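Local coordinates for ribokinase RBSK (Mycobacterium tuberculosis, PDB 3GO6), which probably phosphorylates D-ribose at O-5, using ATP and a divalent cation, to give D-ribose 5-phosphate, at residues R163-Q166 against V171-V174. Numbering follows the deposited sequence.
Sequences RAAQ and VVMV
The side-chain amide of Gln166 turns one face to Val172. Methyl CG2 of Val172 lies above the amide plane but off centre, displaced to the side away from OE1, with Val172 CG2 4.1 Å from Gln166 NE2. NE2 hydrogen-bonds to the backbone oxygen of Ile192, the last residue of helix 183-192. This bond satisfies the amide nitrogen and probably limits rotation of the group. The Gln166 chain runs extended, with CG anti to the backbone N (chi1 -152°), and crosses the valine at about a right angle. Its base also takes part: Gln166 CB is 4.1 Å from Val172 CG2. Ala165 supplies the apolar side-chain pair: its CB points toward the strand and lies 4.3 Å from Val172 CG2. The same methyl therefore serves all three contacts. No hydrogen bond links the two segments. Ala165 also touches Leu147 of strand 146-149, while the backbone N of Val172 bonds to Asp194 OD2. The contact is plain packing, away from the ribose pocket. It seats the last turn of helix 155-167 on the start of parallel strand 171-175, within a beta-alpha-beta crossover of the central sheet of the PfkB-family (ribokinase) fold.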
loop_
_atom_site.group_PDB
_atom_site.type_symbol
_atom_site.label_atom_id
_atom_site.label_comp_id
_atom_site.label_asym_id
_atom_site.label_seq_id
_atom_site.Cartn_x
_atom_site.Cartn_y
_atom_site.Cartn_z
ATOM N N ARG A 163 -21.555 -25.600 8.434
ATOM C CA ARG A 163 -22.680 -26.385 8.978
ATOM C C ARG A 163 -23.775 -26.617 7.939
ATOM O O ARG A 163 -24.309 -27.731 7.840
ATOM C CB ARG A 163 -23.256 -25.736 10.233
ATOM C CG ARG A 163 -22.391 -25.945 11.455
ATOM C CD ARG A 163 -22.768 -24.999 12.580
ATOM N NE ARG A 163 -22.061 -25.377 13.797
ATOM C CZ ARG A 163 -21.969 -24.626 14.889
ATOM N NH1 ARG A 163 -22.539 -23.426 14.937
ATOM N NH2 ARG A 163 -21.288 -25.080 15.934
ATOM N N ALA A 164 -24.093 -25.579 7.161
ATOM C CA ALA A 164 -25.033 -25.714 6.033
ATOM C C ALA A 164 -24.518 -26.699 4.982
ATOM O O ALA A 164 -25.225 -27.631 4.594
ATOM C CB ALA A 164 -25.304 -24.365 5.410
ATOM N N ALA A 165 -23.274 -26.510 4.540
ATOM C CA ALA A 165 -22.663 -27.420 3.579
ATOM C C ALA A 165 -22.691 -28.866 4.070
ATOM O O ALA A 165 -23.022 -29.774 3.309
ATOM C CB ALA A 165 -21.215 -26.996 3.259
ATOM N N GLN A 166 -22.344 -29.081 5.334
ATOM C CA GLN A 166 -22.268 -30.445 5.849
ATOM C C GLN A 166 -23.631 -31.141 5.915
ATOM O O GLN A 166 -23.730 -32.343 5.646
ATOM C CB GLN A 166 -21.589 -30.496 7.212
ATOM C CG GLN A 166 -20.899 -31.824 7.438
ATOM C CD GLN A 166 -19.824 -31.736 8.482
ATOM O OE1 GLN A 166 -20.098 -31.371 9.622
ATOM N NE2 GLN A 166 -18.583 -32.080 8.103
ATOM N N VAL A 171 -18.481 -31.406 0.817
ATOM C CA VAL A 171 -17.176 -31.355 1.466
ATOM C C VAL A 171 -16.935 -29.991 2.151
ATOM O O VAL A 171 -17.088 -28.942 1.527
ATOM C CB VAL A 171 -16.044 -31.624 0.452
ATOM C CG1 VAL A 171 -14.659 -31.480 1.123
ATOM C CG2 VAL A 171 -16.214 -33.000 -0.181
ATOM N N VAL A 172 -16.558 -30.013 3.427
ATOM C CA VAL A 172 -16.145 -28.796 4.119
ATOM C C VAL A 172 -14.618 -28.667 4.022
ATOM O O VAL A 172 -13.875 -29.440 4.621
ATOM C CB VAL A 172 -16.618 -28.740 5.589
ATOM C CG1 VAL A 172 -16.081 -27.495 6.264
ATOM C CG2 VAL A 172 -18.156 -28.769 5.665
ATOM N N MET A 173 -14.167 -27.671 3.264
ATOM C CA MET A 173 -12.745 -27.447 3.031
ATOM C C MET A 173 -12.366 -26.048 3.512
ATOM O O MET A 173 -12.933 -25.043 3.046
ATOM C CB MET A 173 -12.443 -27.643 1.536
ATOM C CG MET A 173 -10.944 -27.541 1.146
ATOM S SD MET A 173 -10.638 -27.820 -0.622
ATOM C CE MET A 173 -10.882 -29.594 -0.737
ATOM N N VAL A 174 -11.431 -25.978 4.455
ATOM C CA VAL A 174 -11.054 -24.726 5.086
ATOM C C VAL A 174 -9.591 -24.436 4.820
ATOM O O VAL A 174 -8.714 -25.268 5.088
ATOM C CB VAL A 174 -11.325 -24.742 6.629
ATOM C CG1 VAL A 174 -10.902 -23.415 7.297
ATOM C CG2 VAL A 174 -12.796 -25.044 6.904
#